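Local coordinates for protein epoxyqueuosine reductase (Streptococcus thermophilus, PDB 5D6S) that belongs to the QueG family of epoxyqueuosine reductases and carries cobalamin and two iron/sulfur clusters in a fold that ends in a helical region, at residues P295-T300 with I338-E343; H353-I358 with Q387-L392. All coordinates share one frame; numbering follows the deposited sequence.

Interaction 1: residues P295-T300 with I338-E343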
loop_
_atom_site.group_PDB
_atom_site.type_symbol
_atom_site.label_atom_id
_atom_site.label_comp_id
_atom_site.label_asym_id
_atom_site.label_seq_id
_atom_site.Cartn_x
_atom_site.Cartn_y
_atom_site.Cartn_z
ATOM N N PRO A 295 -14.224 15.108 9.566
ATOM C CA PRO A 295 -13.190 15.619 10.482
ATOM C C PRO A 295 -11.810 15.473 9.869
ATOM O O PRO A 295 -10.958 16.358 10.040
ATOM C CB PRO A 295 -13.328 14.738 11.729
ATOM C CG PRO A 295 -14.737 14.243 11.705
ATOM C CD PRO A 295 -15.108 14.134 10.230
ATOM N N PHE A 296 -11.601 14.390 9.125
ATOM C CA PHE A 296 -10.357 14.226 8.366
ATOM C C PHE A 296 -10.086 15.375 7.385
ATOM O O PHE A 296 -8.953 15.834 7.263
ATOM C CB PHE A 296 -10.383 12.936 7.593
ATOM C CG PHE A 296 -9.056 12.552 7.033
ATOM C CD1 PHE A 296 -8.058 12.088 7.863
ATOM C CD2 PHE A 296 -8.805 12.666 5.673
ATOM C CE1 PHE A 296 -6.828 11.738 7.358
ATOM C CE2 PHE A 296 -7.588 12.296 5.152
ATOM C CZ PHE A 296 -6.599 11.824 5.996
ATOM N N LEU A 297 -11.136 15.852 6.717
ATOM C CA LEU A 297 -11.010 17.001 5.824
ATOM C C LEU A 297 -10.738 18.294 6.548
ATOM O O LEU A 297 -10.492 19.279 5.900
ATOM C CB LEU A 297 -12.258 17.170 4.958
ATOM C CG LEU A 297 -12.566 16.042 3.982
ATOM C CD1 LEU A 297 -13.877 16.276 3.261
ATOM C CD2 LEU A 297 -11.453 15.906 2.975
ATOM N N GLU A 298 -10.803 18.323 7.875
ATOM C CA GLU A 298 -10.474 19.546 8.630
ATOM C C GLU A 298 -8.995 19.603 8.976
ATOM O O GLU A 298 -8.491 20.623 9.409
ATOM C CB GLU A 298 -11.252 19.652 9.948
ATOM C CG GLU A 298 -12.757 19.726 9.825
ATOM C CD GLU A 298 -13.229 20.910 9.004
ATOM O OE1 GLU A 298 -12.711 22.036 9.187
ATOM O OE2 GLU A 298 -14.145 20.693 8.172
ATOM N N LEU A 299 -8.276 18.524 8.781
ATOM C CA LEU A 299 -6.888 18.493 9.218
ATOM C C LEU A 299 -5.989 19.421 8.421
ATOM O O LEU A 299 -6.138 19.563 7.215
ATOM C CB LEU A 299 -6.344 17.070 9.135
ATOM C CG LEU A 299 -7.018 16.119 10.135
ATOM C CD1 LEU A 299 -6.699 14.664 9.838
ATOM C CD2 LEU A 299 -6.563 16.467 11.548
ATOM N N THR A 300 -5.057 20.043 9.129
ATOM C CA THR A 300 -3.989 20.844 8.534
ATOM C C THR A 300 -2.730 19.992 8.461
ATOM O O THR A 300 -2.700 18.881 8.959
ATOM C CB THR A 300 -3.667 22.062 9.417
ATOM O OG1 THR A 300 -3.222 21.597 10.697
ATOM C CG2 THR A 300 -4.888 22.928 9.613
ATOM N N ILE A 338 -22.081 18.363 1.860
ATOM C CA ILE A 338 -22.293 19.357 0.814
ATOM C C ILE A 338 -21.686 20.685 1.255
ATOM O O ILE A 338 -20.968 21.316 0.494
ATOM C CB ILE A 338 -23.776 19.477 0.435
ATOM C CG1 ILE A 338 -24.221 18.202 -0.300
ATOM C CG2 ILE A 338 -24.038 20.663 -0.463
ATOM C CD1 ILE A 338 -25.723 18.065 -0.506
ATOM N N VAL A 339 -21.970 21.108 2.475
ATOM C CA VAL A 339 -21.567 22.447 2.875
ATOM C C VAL A 339 -20.032 22.511 2.942
ATOM O O VAL A 339 -19.405 23.532 2.596
ATOM C CB VAL A 339 -22.298 22.999 4.130
ATOM C CG1 VAL A 339 -22.996 21.919 4.931
ATOM C CG2 VAL A 339 -21.353 23.805 5.017
ATOM N N LYS A 340 -19.419 21.416 3.357
ATOM C CA LYS A 340 -17.955 21.359 3.379
ATOM C C LYS A 340 -17.331 21.404 1.982
ATOM O O LYS A 340 -16.298 22.028 1.745
ATOM C CB LYS A 340 -17.489 20.097 4.102
ATOM C CG LYS A 340 -15.980 19.969 4.217
ATOM C CD LYS A 340 -15.338 21.178 4.837
ATOM C CE LYS A 340 -13.835 20.980 4.999
ATOM N NZ LYS A 340 -13.199 22.168 5.626
ATOM N N LEU A 341 -17.935 20.685 1.067
ATOM C CA LEU A 341 -17.455 20.682 -0.297
ATOM C C LEU A 341 -17.555 22.102 -0.860
ATOM O O LEU A 341 -16.711 22.532 -1.628
ATOM C CB LEU A 341 -18.266 19.665 -1.124
ATOM C CG LEU A 341 -18.080 18.207 -0.668
ATOM C CD1 LEU A 341 -19.139 17.301 -1.229
ATOM C CD2 LEU A 341 -16.717 17.665 -1.060
ATOM N N MET A 342 -18.595 22.829 -0.474
ATOM C CA MET A 342 -18.807 24.153 -1.009
ATOM C C MET A 342 -17.718 25.048 -0.476
ATOM O O MET A 342 -17.237 25.911 -1.183
ATOM C CB MET A 342 -20.209 24.675 -0.688
ATOM C CG MET A 342 -21.299 24.285 -1.681
ATOM S SD MET A 342 -22.992 24.455 -0.998
ATOM C CE MET A 342 -23.710 25.480 -2.293
ATOM N N GLU A 343 -17.306 24.829 0.763
ATOM C CA GLU A 343 -16.245 25.621 1.403
ATOM C C GLU A 343 -14.901 25.389 0.715
ATOM O O GLU A 343 -14.153 26.340 0.440
ATOM C CB GLU A 343 -16.128 25.315 2.905
ATOM C CG GLU A 343 -17.272 25.902 3.733
ATOM C CD GLU A 343 -17.359 25.371 5.176
ATOM O OE1 GLU A 343 -16.344 24.848 5.693
ATOM O OE2 GLU A 343 -18.462 25.475 5.775
#

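Interaction 2: residues H353-I358 with Q387-L392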
loop_
_atom_site.group_PDB
_atom_site.type_symbol
_atom_site.label_atom_id
_atom_site.label_comp_id
_atom_site.label_asym_id
_atom_site.label_seq_id
_atom_site.Cartn_x
_atom_site.Cartn_y
_atom_site.Cartn_z
ATOM N N HIS A 353 -8.317 19.318 -4.802
ATOM C CA HIS A 353 -9.489 19.160 -3.948
ATOM C C HIS A 353 -10.725 19.872 -4.484
ATOM O O HIS A 353 -11.821 19.301 -4.476
ATOM C CB HIS A 353 -9.212 19.642 -2.541
ATOM C CG HIS A 353 -8.186 18.836 -1.827
ATOM N ND1 HIS A 353 -7.545 19.287 -0.692
ATOM C CD2 HIS A 353 -7.654 17.628 -2.109
ATOM C CE1 HIS A 353 -6.704 18.356 -0.272
ATOM N NE2 HIS A 353 -6.738 17.349 -1.127
ATOM N N THR A 354 -10.551 21.095 -4.958
ATOM C CA THR A 354 -11.649 21.822 -5.555
ATOM C C THR A 354 -12.287 21.030 -6.680
ATOM O O THR A 354 -13.506 20.840 -6.736
ATOM C CB THR A 354 -11.171 23.177 -6.095
ATOM O OG1 THR A 354 -10.699 23.995 -5.017
ATOM C CG2 THR A 354 -12.314 23.920 -6.821
ATOM N N ALA A 355 -11.464 20.600 -7.623
ATOM C CA ALA A 355 -11.980 19.891 -8.804
ATOM C C ALA A 355 -12.644 18.585 -8.392
ATOM O O ALA A 355 -13.651 18.167 -8.937
ATOM C CB ALA A 355 -10.864 19.626 -9.772
ATOM N N THR A 356 -12.075 17.943 -7.402
ATOM C CA THR A 356 -12.637 16.667 -6.936
ATOM C C THR A 356 -13.985 16.951 -6.265
ATOM O O THR A 356 -14.972 16.288 -6.554
ATOM C CB THR A 356 -11.672 15.961 -6.002
ATOM O OG1 THR A 356 -10.405 15.829 -6.668
ATOM C CG2 THR A 356 -12.206 14.631 -5.621
ATOM N N ALA A 357 -14.032 18.006 -5.458
ATOM C CA ALA A 357 -15.265 18.416 -4.791
ATOM C C ALA A 357 -16.383 18.788 -5.784
ATOM O O ALA A 357 -17.531 18.418 -5.574
ATOM C CB ALA A 357 -15.000 19.570 -3.842
ATOM N N ILE A 358 -16.049 19.506 -6.855
ATOM C CA ILE A 358 -17.039 19.840 -7.871
ATOM C C ILE A 358 -17.683 18.584 -8.441
ATOM O O ILE A 358 -18.902 18.465 -8.473
ATOM C CB ILE A 358 -16.397 20.650 -9.006
ATOM C CG1 ILE A 358 -16.158 22.081 -8.520
ATOM C CG2 ILE A 358 -17.293 20.656 -10.231
ATOM C CD1 ILE A 358 -15.311 22.866 -9.462
ATOM N N GLN A 387 -12.219 23.172 -14.292
ATOM C CA GLN A 387 -13.002 23.489 -15.489
ATOM C C GLN A 387 -13.560 22.223 -16.111
ATOM O O GLN A 387 -14.758 22.103 -16.344
ATOM C CB GLN A 387 -12.132 24.199 -16.526
ATOM C CG GLN A 387 -12.865 24.682 -17.764
ATOM C CD GLN A 387 -13.650 25.957 -17.510
ATOM O OE1 GLN A 387 -13.242 26.809 -16.705
ATOM N NE2 GLN A 387 -14.780 26.104 -18.195
ATOM N N ALA A 388 -12.693 21.239 -16.285
ATOM C CA ALA A 388 -13.098 19.977 -16.857
ATOM C C ALA A 388 -14.199 19.289 -16.057
ATOM O O ALA A 388 -15.196 18.829 -16.627
ATOM C CB ALA A 388 -11.894 19.073 -16.993
ATOM N N GLU A 389 -14.027 19.204 -14.745
ATOM C CA GLU A 389 -15.017 18.531 -13.885
ATOM C C GLU A 389 -16.315 19.310 -13.876
ATOM O O GLU A 389 -17.392 18.730 -13.874
ATOM C CB GLU A 389 -14.498 18.366 -12.435
ATOM C CG GLU A 389 -13.264 17.490 -12.280
ATOM C CD GLU A 389 -13.462 16.066 -12.780
ATOM O OE1 GLU A 389 -12.505 15.492 -13.346
ATOM O OE2 GLU A 389 -14.581 15.509 -12.639
ATOM N N TRP A 390 -16.195 20.628 -13.877
ATOM C CA TRP A 390 -17.346 21.511 -13.901
ATOM C C TRP A 390 -18.180 21.317 -15.160
ATOM O O TRP A 390 -19.405 21.222 -15.076
ATOM C CB TRP A 390 -16.875 22.963 -13.809
ATOM C CG TRP A 390 -17.940 23.998 -13.914
ATOM C CD1 TRP A 390 -18.892 24.280 -12.994
ATOM C CD2 TRP A 390 -18.130 24.918 -14.983
ATOM N NE1 TRP A 390 -19.667 25.330 -13.417
ATOM C CE2 TRP A 390 -19.220 25.738 -14.638
ATOM C CE3 TRP A 390 -17.483 25.129 -16.200
ATOM C CZ2 TRP A 390 -19.680 26.739 -15.459
ATOM C CZ3 TRP A 390 -17.940 26.142 -17.027
ATOM C CH2 TRP A 390 -19.020 26.933 -16.652
ATOM N N GLU A 391 -17.532 21.297 -16.317
ATOM C CA GLU A 391 -18.246 21.054 -17.578
ATOM C C GLU A 391 -19.063 19.768 -17.520
ATOM O O GLU A 391 -20.167 19.713 -18.019
ATOM C CB GLU A 391 -17.273 20.983 -18.750
ATOM C CG GLU A 391 -16.752 22.332 -19.163
ATOM C CD GLU A 391 -15.610 22.246 -20.168
ATOM O OE1 GLU A 391 -15.454 21.175 -20.804
ATOM O OE2 GLU A 391 -14.871 23.262 -20.315
ATOM N N LEU A 392 -18.498 18.735 -16.922
ATOM C CA LEU A 392 -19.194 17.459 -16.828
ATOM C C LEU A 392 -20.423 17.527 -15.941
ATOM O O LEU A 392 -21.438 16.910 -16.258
ATOM C CB LEU A 392 -18.252 16.357 -16.317
ATOM C CG LEU A 392 -17.333 15.761 -17.391
ATOM C CD1 LEU A 392 -16.114 15.078 -16.782
ATOM C CD2 LEU A 392 -18.096 14.778 -18.261
#

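Interaction 1: residues P295-T300 with I338-E343
A salt bridge at the surface, between Glu-298 and Lys-340, joins the turn spanning Phe-296 to Leu-299 to the start of helix 338-347. It illustrates how a long basic chain can span a gap too wide for close backbone packing: even the nearest CA atoms, those of Leu-297 and Lys-340, are 8.6 Å apart. Lys-340 points its CB toward the turn, and its CG lies anti to the backbone N (chi1 -178°). After one bend at chi2 (54°) the chain runs extended to the ammonium group. Glu-298 folds at chi2 (-59°) to meet it, the two chains crossing at a slant. The bridge is lopsided: OE2 of Glu-298 lies 3.1 Å from NZ of Lys-340, in a hydrogen bond of weak geometry, whereas OE1 is 3.6 Å from the same NZ. The lysine also has an apolar contact, its CE lying 4.1 Å from CB of Leu-297. Leu-297 and Glu-298 are the two central residues of a type I beta turn, closed by the bond from Leu-299 N to Phe-296 O (3.2 Å). Gln-322 of helix 318-331 donates to the carbonyls of Phe-296 and Leu-299, and Leu-297 is buried against Leu-329 of that helix. A polar tie beside a buried leucine, between a turn and a helix farther along the chain, is consistent with a HEAT-like helical region at the C-terminal end of this protein.

Interaction 2: residues H353-I358 with Q387-L392
Ile-358 and Ala-355 of helix 351-364 pack against Glu-389 and Trp-390 of helix 384-396, two nearly parallel helices of an all-helical array with helix 370-377 between them in sequence. The segment axes approach to 8.4 Å at an angle of 7°, the arrangement expected of alternate helices in an alpha-solenoid such as a HEAT-like repeat region. The apolar part centres on the CG2 branch of Ile-358, which lies anti to its backbone N and reaches the backbone of the facing helix, 3.8 Å from CA of Trp-390. Its contact with the tryptophan side chain is confined to CB, at 4.3 Å. The indole itself swings away (chi1 176°), and its NE1 bonds to the carbonyl of Met-376 in helix 370-377, linking all three helices. The polar side of the contact is indirect. Glu-389 offers its methylenes to the facing helix, while its carboxylate forms a salt bridge with Arg-253 of helix 250-255, within the sequence range of the iron/sulfur cluster-binding family. The Glu-389 chain bends at chi2, turning the carboxylate off the facing helix while CG rests 3.4 Å from the backbone O of Ala-355.

Overall arrangement
Interactions 1 and 2 follow one another along the chain, the first closing before the second opens, and their centres are 16 Å apart on the same side of the chain's centre. Both belong to the helical C-terminal part. Their common element is the consecutive pair of helices 338-347 and 351-364, where CD2 of Leu-341 from interaction 1 meets CB of Ala-357 from interaction 2 at 3.8 Å. Helix 318-331 borders both contacts. The pair exemplifies how successive contacts tie a helical array together along its length: a partly exposed ionic tie near its beginning and a buried helix-helix contact toward its end, with apolar packing between helices 338-347 and 351-364 connecting them.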